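Local coordinates for metallo-carboxypeptidase (Pseudomonas aeruginosa, PDB 4A37), which probably acts as a zinc-dependent carboxypeptidase of the M14 family, cutting residues from the C-terminal end of peptides or proteins, at residues 271-276 with 344-349; 278-283 with 314-319; 181-186 with 349-354. All coordinates share one frame; numbering follows the deposited sequence.

Contact 1 of 3, residues 271-276 with 344-349; sequences DIHGDE and AFTIEM. With ZN (zinc ion), chain C.
Met349 and His273 lose the most surface where strands 271-275 and 344-349 run side by side, and they work on opposite faces of the sheet. Their backbones meet directly: Met349 N donates to His273 O at 3.1 Å, while His273 N binds Ile347 O at 2.8 Å. On the face shared with Ile272, the Met349 chain bends at its last torsion (chi3 -79°) and brings CE to within 3.5 Å of Ile272 CG2. Ile272 CD1 lies alongside Ile347 CB, the two isoleucines pointing the same way, and Ala186 and Phe189 of helix 185-196 close over this apolar side. These are neighbouring parallel strands of the central mixed sheet of the zinc carboxypeptidase fold, and the metal site stands on their other face.

There His273 ND1 binds the zinc ion at 2.1 Å, together with His180, Glu183 and a water. Across the ring, NE2 donates to Asp271 OD2 at 2.6 Å. OD2 lies in the plane of the imidazole, but is itself met from well above the carboxylate plane; this bond and the zinc together hold the ring's rotation, and the carboxylate would probably make ND1 a more electron-rich ligand. Gln179 holds OD1 of the same aspartate, and a water joins OD2 to Thr346 OG1. Thr346 CG2 presses obliquely on the ring, 3.3 Å from His273 CD2. Glu348, the predicted proton donor/acceptor, turns at chi2 (-91°) to fold its carboxylate back over the neighbouring strand, with OE1 3.3 Å from His273 CB. That oxygen also packs against Gly274 C, without a hydrogen bond to the carbonyl oxygen beside it, and the zinc-bound water donates a weak hydrogen bond to Glu348 OE2. At the strand end Asp275 N donates to Met349 O, while Asp275 OD1 is held by Tyr319 OH.

Contact 2 of 3, residues 278-283 with 314-319; sequences IPHVFA and QIRHGY
Two imidazoles lie face to face here: the rings of His280 and His317 have centroids 3.8 Å apart and planes 17° from parallel, with His280 CE1 over the centre of the His317 ring. Gln314 locks the loop that carries His317. With CG between its backbone N and carbonyl carbon (chi1 55°) and a second bend at chi2, its chain curls back so that the amide lies between the segments. NE2 donates to Val281 O at 3.0 Å and to His317 O at 2.9 Å, both acceptors in the amide plane, while OE1 takes the backbone N-H of His317 on a lone pair in an almost straight bond. Val281 O is gripped twice, since Gln314 N reaches it from the opposite face of its carbonyl plane.

Further along, the Phe282 ring carries Gly318 CA over its centre and drives its edge into the face of Tyr319 in a T-shaped pair, Phe282 CZ lying 3.6 Å from Tyr319 CZ. Ile278 CD1 touches the same tyrosine. The Tyr319 hydroxyl is hydrogen-bonded to Asp275, and its side chain also touches Glu348. Gln314's hydrogen bonds, the imidazole stack and the T-shaped pair thus hold loop 314-319 against edge strand 282-284 and the loop leading into it, with Tyr319 beside the predicted catalytic glutamate.

Contact 3 of 3, residues 181-186 with 349-354; sequences PGEHMA and MPFKDH. With ZN (zinc ion), chain C.
Met185 of helix 185-196 packs on Met349 and Pro350 at the end of strand 343-350 and on Phe351 just beyond. Its CB is 4.2 Å from Met349 CE. CG packs on Met349 CB at 4.0 Å as the two methionine chains slide past each other in opposite directions. Bends at chi2 (-85°) and chi3 (-75°) then swing the sulfur and methyl over Phe351. SD passes over the ring face, 4.0 Å from the Phe351 centroid, a Met-aromatic contact. Finally CE comes down almost on the ring normal, 3.5 Å from the Phe351 centroid in a CH-pi contact, and also touches Pro350 O at 3.5 Å.

The same ring meets the inverse gamma turn centred on Glu183. Gly182 O lies at its edge, 3.4 Å from Phe351 CZ, and Glu183 CG packs on CZ with the carboxylate plane nearly perpendicular to the ring. Beyond CG, Glu183 is extended and binds the zinc ion through both oxygens, OE1 at 2.2 Å and OE2 at 2.5 Å; OE1 also accepts from Gly274 N. Met185 and Met349 thus join helix 185-196 to the end of strand 343-350, with Ser369 of helix 366-383 touching both and Leu372 of that helix against Met349.

Overall arrangement
All three contacts lie in the zinc carboxypeptidase part of the chain and meet on one mixed sheet, in which strand 343-350 lies between strands 268-275 and 282-284. Contact 1 joins strands 268-275 and 343-350, contact 2 lies on the side of the edge strand 282-284, and contact 3 ties helix 185-196 to the end of strand 343-350. Their centres are 9 to 13 Å apart. Along the chain they are nested, contact 2 inside the loop closed by contact 1, and that inside the loop closed by contact 3. Contacts 1 and 3 share Met349 and the zinc ion, so remote parts of the sequence build one metal site, which contact 2 flanks through Tyr319.

Contact 1 of 3, residues 271-276 with 344-349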
loop_
_atom_site.group_PDB
_atom_site.type_symbol
_atom_site.label_atom_id
_atom_site.label_comp_id
_atom_site.label_asym_id
_atom_site.label_seq_id
_atom_site.Cartn_x
_atom_site.Cartn_y
_atom_site.Cartn_z
ATOM N N ASP A 271 4.663 -0.809 -8.541
ATOM C CA ASP A 271 3.324 -1.087 -8.020
ATOM C C ASP A 271 3.509 -1.287 -6.515
ATOM O O ASP A 271 4.092 -2.277 -6.066
ATOM C CB ASP A 271 2.786 -2.343 -8.719
ATOM C CG ASP A 271 1.354 -2.687 -8.340
ATOM O OD1 ASP A 271 0.602 -1.808 -7.871
ATOM O OD2 ASP A 271 0.970 -3.858 -8.548
ATOM N N ILE A 272 3.012 -0.328 -5.740
ATOM C CA ILE A 272 3.183 -0.328 -4.293
ATOM C C ILE A 272 2.129 -1.108 -3.521
ATOM O O ILE A 272 0.937 -0.801 -3.592
ATOM C CB ILE A 272 3.241 1.130 -3.762
ATOM C CG1 ILE A 272 4.127 1.992 -4.674
ATOM C CG2 ILE A 272 3.775 1.137 -2.336
ATOM C CD1 ILE A 272 5.548 1.483 -4.875
ATOM N N HIS A 273 2.594 -2.092 -2.750
ATOM C CA HIS A 273 1.739 -2.985 -1.967
ATOM C C HIS A 273 2.196 -3.168 -0.520
ATOM O O HIS A 273 3.189 -2.595 -0.078
ATOM C CB HIS A 273 1.744 -4.389 -2.589
ATOM C CG HIS A 273 1.073 -4.488 -3.919
ATOM N ND1 HIS A 273 -0.155 -5.088 -4.080
ATOM C CD2 HIS A 273 1.480 -4.126 -5.161
ATOM C CE1 HIS A 273 -0.475 -5.099 -5.360
ATOM N NE2 HIS A 273 0.499 -4.520 -6.038
ATOM N N GLY A 274 1.443 -4.011 0.181
ATOM C CA GLY A 274 1.739 -4.391 1.549
ATOM C C GLY A 274 1.528 -5.900 1.644
ATOM O O GLY A 274 0.622 -6.451 1.006
ATOM N N ASP A 275 2.368 -6.595 2.401
ATOM C CA ASP A 275 2.188 -8.041 2.544
ATOM C C ASP A 275 1.953 -8.395 4.000
ATOM O O ASP A 275 2.720 -8.006 4.877
ATOM C CB ASP A 275 3.402 -8.820 2.033
ATOM C CG ASP A 275 3.154 -10.325 2.018
ATOM O OD1 ASP A 275 2.360 -10.795 1.176
ATOM O OD2 ASP A 275 3.735 -11.036 2.860
ATOM N N GLU A 276 0.893 -9.159 4.240
ATOM C CA GLU A 276 0.508 -9.575 5.581
ATOM C C GLU A 276 1.513 -10.485 6.294
ATOM O O GLU A 276 1.837 -10.271 7.464
ATOM C CB GLU A 276 -0.844 -10.292 5.518
ATOM C CG GLU A 276 -1.991 -9.426 4.991
ATOM C CD GLU A 276 -2.169 -9.474 3.474
ATOM O OE1 GLU A 276 -1.256 -9.938 2.747
ATOM O OE2 GLU A 276 -3.236 -9.023 3.004
ATOM N N ALA A 344 10.148 -3.229 -14.079
ATOM C CA ALA A 344 8.902 -3.215 -13.319
ATOM C C ALA A 344 9.002 -4.049 -12.048
ATOM O O ALA A 344 9.506 -5.177 -12.059
ATOM C CB ALA A 344 7.747 -3.718 -14.190
ATOM N N PHE A 345 8.516 -3.479 -10.951
ATOM C CA PHE A 345 8.538 -4.137 -9.647
ATOM C C PHE A 345 7.278 -3.897 -8.842
ATOM O O PHE A 345 6.588 -2.889 -9.016
ATOM C CB PHE A 345 9.652 -3.580 -8.761
ATOM C CG PHE A 345 11.020 -4.060 -9.088
ATOM C CD1 PHE A 345 11.425 -5.347 -8.754
ATOM C CD2 PHE A 345 11.950 -3.173 -9.610
ATOM C CE1 PHE A 345 12.750 -5.736 -8.926
ATOM C CE2 PHE A 345 13.274 -3.554 -9.784
ATOM C CZ PHE A 345 13.672 -4.836 -9.438
ATOM N N THR A 346 6.999 -4.836 -7.949
ATOM C CA THR A 346 5.931 -4.696 -6.980
ATOM C C THR A 346 6.804 -4.424 -5.755
ATOM O O THR A 346 7.797 -5.123 -5.542
ATOM C CB THR A 346 5.186 -6.015 -6.733
ATOM O OG1 THR A 346 4.424 -6.365 -7.892
ATOM C CG2 THR A 346 4.247 -5.882 -5.545
ATOM N N ILE A 347 6.490 -3.385 -4.990
ATOM C CA ILE A 347 7.245 -3.086 -3.781
ATOM C C ILE A 347 6.310 -3.508 -2.656
ATOM O O ILE A 347 5.165 -3.057 -2.591
ATOM C CB ILE A 347 7.562 -1.582 -3.651
ATOM C CG1 ILE A 347 8.447 -1.122 -4.815
ATOM C CG2 ILE A 347 8.240 -1.311 -2.321
ATOM C CD1 ILE A 347 9.755 -1.882 -4.943
ATOM N N GLU A 348 6.784 -4.388 -1.784
ATOM C CA GLU A 348 5.951 -4.889 -0.697
ATOM C C GLU A 348 6.459 -4.490 0.682
ATOM O O GLU A 348 7.594 -4.806 1.045
ATOM C CB GLU A 348 5.877 -6.419 -0.764
ATOM C CG GLU A 348 5.316 -6.985 -2.065
ATOM C CD GLU A 348 3.814 -7.180 -2.034
ATOM O OE1 GLU A 348 3.191 -6.927 -0.978
ATOM O OE2 GLU A 348 3.256 -7.592 -3.070
ATOM N N MET A 349 5.621 -3.784 1.441
ATOM C CA MET A 349 5.955 -3.375 2.809
ATOM C C MET A 349 5.148 -4.251 3.771
ATOM O O MET A 349 3.985 -4.575 3.515
ATOM C CB MET A 349 5.625 -1.900 3.028
ATOM C CG MET A 349 6.560 -0.960 2.298
ATOM S SD MET A 349 5.908 0.721 2.300
ATOM C CE MET A 349 4.716 0.533 0.985
HETATM ZN ZN ZN C . -1.255 -6.014 -2.565
HETATM O O HOH W 1 1.755 -6.258 -9.600
HETATM O O HOH W 2 0.058 -7.658 -2.183
#

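Contact 2 of 3, residues 278-283 with 314-319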
loop_
_atom_site.group_PDB
_atom_site.type_symbol
_atom_site.label_atom_id
_atom_site.label_comp_id
_atom_site.label_asym_id
_atom_site.label_seq_id
_atom_site.Cartn_x
_atom_site.Cartn_y
_atom_site.Cartn_z
ATOM N N ILE A 278 5.095 -11.715 5.322
ATOM C CA ILE A 278 6.522 -11.438 5.393
ATOM C C ILE A 278 6.934 -10.189 6.166
ATOM O O ILE A 278 6.568 -9.073 5.801
ATOM C CB ILE A 278 7.087 -11.403 3.955
ATOM C CG1 ILE A 278 6.745 -12.729 3.269
ATOM C CG2 ILE A 278 8.598 -11.178 3.963
ATOM C CD1 ILE A 278 6.997 -12.755 1.792
ATOM N N PRO A 279 7.707 -10.363 7.253
ATOM C CA PRO A 279 8.167 -9.238 8.073
ATOM C C PRO A 279 9.434 -8.595 7.510
ATOM O O PRO A 279 10.424 -8.406 8.223
ATOM C CB PRO A 279 8.404 -9.886 9.431
ATOM C CG PRO A 279 8.980 -11.216 9.025
ATOM C CD PRO A 279 8.061 -11.647 7.890
ATOM N N HIS A 280 9.389 -8.259 6.222
ATOM C CA HIS A 280 10.509 -7.633 5.530
ATOM C C HIS A 280 10.005 -6.854 4.320
ATOM O O HIS A 280 9.064 -7.284 3.652
ATOM C CB HIS A 280 11.497 -8.681 4.992
ATOM C CG HIS A 280 12.108 -9.553 6.045
ATOM N ND1 HIS A 280 11.653 -10.827 6.310
ATOM C CD2 HIS A 280 13.152 -9.343 6.879
ATOM C CE1 HIS A 280 12.395 -11.364 7.263
ATOM N NE2 HIS A 280 13.311 -10.486 7.625
ATOM N N VAL A 281 10.633 -5.715 4.047
ATOM C CA VAL A 281 10.299 -4.939 2.865
ATOM C C VAL A 281 11.042 -5.644 1.732
ATOM O O VAL A 281 12.225 -5.969 1.872
ATOM C CB VAL A 281 10.834 -3.498 2.947
ATOM C CG1 VAL A 281 10.633 -2.787 1.592
ATOM C CG2 VAL A 281 10.127 -2.742 4.047
ATOM N N PHE A 282 10.354 -5.901 0.628
ATOM C CA PHE A 282 10.997 -6.546 -0.505
ATOM C C PHE A 282 10.365 -6.101 -1.810
ATOM O O PHE A 282 9.393 -5.339 -1.822
ATOM C CB PHE A 282 10.925 -8.079 -0.389
ATOM C CG PHE A 282 9.530 -8.636 -0.454
ATOM C CD1 PHE A 282 8.754 -8.748 0.696
ATOM C CD2 PHE A 282 9.001 -9.071 -1.666
ATOM C CE1 PHE A 282 7.470 -9.289 0.641
ATOM C CE2 PHE A 282 7.716 -9.613 -1.733
ATOM C CZ PHE A 282 6.950 -9.724 -0.576
ATOM N N ALA A 283 10.937 -6.561 -2.915
ATOM C CA ALA A 283 10.415 -6.220 -4.227
ATOM C C ALA A 283 10.352 -7.490 -5.058
ATOM O O ALA A 283 11.240 -8.338 -4.978
ATOM C CB ALA A 283 11.317 -5.200 -4.901
ATOM N N GLN A 314 15.395 -5.214 1.697
ATOM C CA GLN A 314 16.308 -6.351 1.666
ATOM C C GLN A 314 16.023 -7.273 0.485
ATOM O O GLN A 314 15.022 -7.102 -0.215
ATOM C CB GLN A 314 16.263 -7.116 2.993
ATOM C CG GLN A 314 14.897 -7.576 3.436
ATOM C CD GLN A 314 14.444 -8.834 2.734
ATOM O OE1 GLN A 314 15.062 -9.893 2.875
ATOM N NE2 GLN A 314 13.361 -8.733 1.973
ATOM N N ILE A 315 16.910 -8.243 0.264
ATOM C CA ILE A 315 16.785 -9.164 -0.862
ATOM C C ILE A 315 16.807 -10.643 -0.478
ATOM O O ILE A 315 16.813 -11.514 -1.352
ATOM C CB ILE A 315 17.922 -8.923 -1.879
ATOM C CG1 ILE A 315 18.063 -7.426 -2.153
ATOM C CG2 ILE A 315 17.632 -9.658 -3.182
ATOM C CD1 ILE A 315 16.852 -6.819 -2.788
ATOM N N ARG A 316 16.816 -10.932 0.817
ATOM C CA ARG A 316 16.847 -12.319 1.274
ATOM C C ARG A 316 15.469 -12.973 1.279
ATOM O O ARG A 316 15.302 -14.088 0.781
ATOM C CB ARG A 316 17.448 -12.406 2.678
ATOM C CG ARG A 316 18.832 -11.797 2.816
ATOM C CD ARG A 316 19.437 -12.135 4.169
ATOM N NE ARG A 316 18.510 -11.884 5.268
ATOM C CZ ARG A 316 18.118 -10.676 5.661
ATOM N NH1 ARG A 316 18.575 -9.594 5.045
ATOM N NH2 ARG A 316 17.261 -10.552 6.665
ATOM N N HIS A 317 14.484 -12.271 1.836
ATOM C CA HIS A 317 13.122 -12.787 1.929
ATOM C C HIS A 317 12.190 -12.183 0.886
ATOM O O HIS A 317 12.340 -11.023 0.501
ATOM C CB HIS A 317 12.531 -12.504 3.315
ATOM C CG HIS A 317 13.317 -13.087 4.447
ATOM N ND1 HIS A 317 14.519 -12.564 4.869
ATOM C CD2 HIS A 317 13.054 -14.136 5.262
ATOM C CE1 HIS A 317 14.963 -13.263 5.899
ATOM N NE2 HIS A 317 14.092 -14.222 6.158
ATOM N N GLY A 318 11.218 -12.979 0.447
ATOM C CA GLY A 318 10.258 -12.513 -0.540
ATOM C C GLY A 318 9.388 -13.644 -1.057
ATOM O O GLY A 318 9.340 -14.718 -0.453
ATOM N N TYR A 319 8.698 -13.407 -2.170
ATOM C CA TYR A 319 7.838 -14.427 -2.762
ATOM C C TYR A 319 8.686 -15.390 -3.589
ATOM O O TYR A 319 9.736 -15.011 -4.103
ATOM C CB TYR A 319 6.794 -13.795 -3.697
ATOM C CG TYR A 319 5.832 -12.815 -3.062
ATOM C CD1 TYR A 319 5.304 -13.041 -1.790
ATOM C CD2 TYR A 319 5.388 -11.698 -3.772
ATOM C CE1 TYR A 319 4.351 -12.180 -1.241
ATOM C CE2 TYR A 319 4.433 -10.831 -3.234
ATOM C CZ TYR A 319 3.919 -11.079 -1.970
ATOM O OH TYR A 319 2.960 -10.238 -1.444
HETATM O O HOH W 3 13.715 -7.770 -2.722
HETATM O O HOH W 4 10.140 -11.379 -4.156
#

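Contact 3 of 3, residues 181-186 with 349-354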
loop_
_atom_site.group_PDB
_atom_site.type_symbol
_atom_site.label_atom_id
_atom_site.label_comp_id
_atom_site.label_asym_id
_atom_site.label_seq_id
_atom_site.Cartn_x
_atom_site.Cartn_y
_atom_site.Cartn_z
ATOM N N PRO A 181 -7.049 -2.408 -1.365
ATOM C CA PRO A 181 -7.479 -1.409 -0.384
ATOM C C PRO A 181 -7.008 -1.512 1.060
ATOM O O PRO A 181 -6.859 -0.490 1.729
ATOM C CB PRO A 181 -8.997 -1.435 -0.523
ATOM C CG PRO A 181 -9.276 -2.873 -0.826
ATOM C CD PRO A 181 -8.208 -3.163 -1.880
ATOM N N GLY A 182 -6.754 -2.723 1.548
ATOM C CA GLY A 182 -6.311 -2.859 2.930
ATOM C C GLY A 182 -4.846 -2.544 3.181
ATOM O O GLY A 182 -4.410 -2.424 4.325
ATOM N N GLU A 183 -4.084 -2.382 2.109
ATOM C CA GLU A 183 -2.659 -2.121 2.230
ATOM C C GLU A 183 -2.357 -0.629 2.279
ATOM O O GLU A 183 -1.696 -0.073 1.406
ATOM C CB GLU A 183 -1.945 -2.807 1.072
ATOM C CG GLU A 183 -2.119 -4.326 1.141
ATOM C CD GLU A 183 -1.865 -5.022 -0.174
ATOM O OE1 GLU A 183 -1.212 -4.429 -1.063
ATOM O OE2 GLU A 183 -2.317 -6.180 -0.301
ATOM N N HIS A 184 -2.829 -0.008 3.352
ATOM C CA HIS A 184 -2.671 1.420 3.581
ATOM C C HIS A 184 -1.242 1.949 3.600
ATOM O O HIS A 184 -1.024 3.141 3.366
ATOM C CB HIS A 184 -3.413 1.792 4.858
ATOM C CG HIS A 184 -4.899 1.711 4.715
ATOM N ND1 HIS A 184 -5.691 2.829 4.558
ATOM C CD2 HIS A 184 -5.733 0.645 4.632
ATOM C CE1 HIS A 184 -6.948 2.455 4.382
ATOM N NE2 HIS A 184 -7.000 1.136 4.424
ATOM N N MET A 185 -0.270 1.083 3.866
ATOM C CA MET A 185 1.125 1.506 3.841
ATOM C C MET A 185 1.476 2.042 2.448
ATOM O O MET A 185 2.398 2.846 2.289
ATOM C CB MET A 185 2.037 0.314 4.170
ATOM C CG MET A 185 1.763 -0.929 3.310
ATOM S SD MET A 185 0.441 -1.985 3.950
ATOM C CE MET A 185 1.337 -2.763 5.354
ATOM N N ALA A 186 0.747 1.573 1.441
ATOM C CA ALA A 186 0.997 1.973 0.067
ATOM C C ALA A 186 0.791 3.464 -0.174
ATOM O O ALA A 186 1.660 4.118 -0.755
ATOM C CB ALA A 186 0.133 1.152 -0.880
ATOM N N MET A 349 5.621 -3.784 1.441
ATOM C CA MET A 349 5.955 -3.375 2.809
ATOM C C MET A 349 5.148 -4.251 3.771
ATOM O O MET A 349 3.985 -4.575 3.515
ATOM C CB MET A 349 5.625 -1.900 3.028
ATOM C CG MET A 349 6.560 -0.960 2.298
ATOM S SD MET A 349 5.908 0.721 2.300
ATOM C CE MET A 349 4.716 0.533 0.985
ATOM N N PRO A 350 5.752 -4.625 4.906
ATOM C CA PRO A 350 5.115 -5.479 5.913
ATOM C C PRO A 350 4.047 -4.869 6.807
ATOM O O PRO A 350 4.130 -3.701 7.189
ATOM C CB PRO A 350 6.301 -5.948 6.742
ATOM C CG PRO A 350 7.152 -4.705 6.783
ATOM C CD PRO A 350 7.121 -4.259 5.322
ATOM N N PHE A 351 3.047 -5.679 7.152
ATOM C CA PHE A 351 2.005 -5.245 8.078
ATOM C C PHE A 351 2.577 -5.421 9.486
ATOM O O PHE A 351 2.106 -4.814 10.442
ATOM C CB PHE A 351 0.734 -6.096 7.944
ATOM C CG PHE A 351 -0.218 -5.607 6.892
ATOM C CD1 PHE A 351 -0.127 -6.063 5.586
ATOM C CD2 PHE A 351 -1.216 -4.695 7.218
ATOM C CE1 PHE A 351 -1.023 -5.622 4.610
ATOM C CE2 PHE A 351 -2.116 -4.244 6.256
ATOM C CZ PHE A 351 -2.021 -4.711 4.945
ATOM N N LYS A 352 3.601 -6.265 9.587
ATOM C CA LYS A 352 4.274 -6.540 10.857
ATOM C C LYS A 352 5.395 -5.510 11.024
ATOM O O LYS A 352 5.128 -4.321 11.160
ATOM C CB LYS A 352 4.837 -7.974 10.849
ATOM C CG LYS A 352 3.761 -9.071 10.785
ATOM C CD LYS A 352 4.385 -10.433 10.529
ATOM C CE LYS A 352 3.342 -11.542 10.457
ATOM N NZ LYS A 352 3.964 -12.875 10.155
ATOM N N ASP A 353 6.645 -5.956 11.012
ATOM C CA ASP A 353 7.777 -5.044 11.136
ATOM C C ASP A 353 8.744 -5.434 10.017
ATOM O O ASP A 353 8.562 -6.460 9.362
ATOM C CB ASP A 353 8.460 -5.234 12.511
ATOM C CG ASP A 353 9.307 -4.037 12.939
ATOM O OD1 ASP A 353 9.564 -3.142 12.107
ATOM O OD2 ASP A 353 9.725 -3.994 14.119
ATOM N N HIS A 354 9.749 -4.596 9.793
ATOM C CA HIS A 354 10.806 -4.874 8.831
ATOM C C HIS A 354 11.850 -5.405 9.816
ATOM O O HIS A 354 12.626 -4.639 10.387
ATOM C CB HIS A 354 11.280 -3.578 8.182
ATOM C CG HIS A 354 12.390 -3.764 7.197
ATOM N ND1 HIS A 354 13.639 -3.200 7.360
ATOM C CD2 HIS A 354 12.436 -4.448 6.030
ATOM C CE1 HIS A 354 14.405 -3.529 6.336
ATOM N NE2 HIS A 354 13.700 -4.285 5.514
HETATM ZN ZN ZN C . -1.255 -6.014 -2.565
HETATM O O HOH W 2 0.058 -7.658 -2.183
#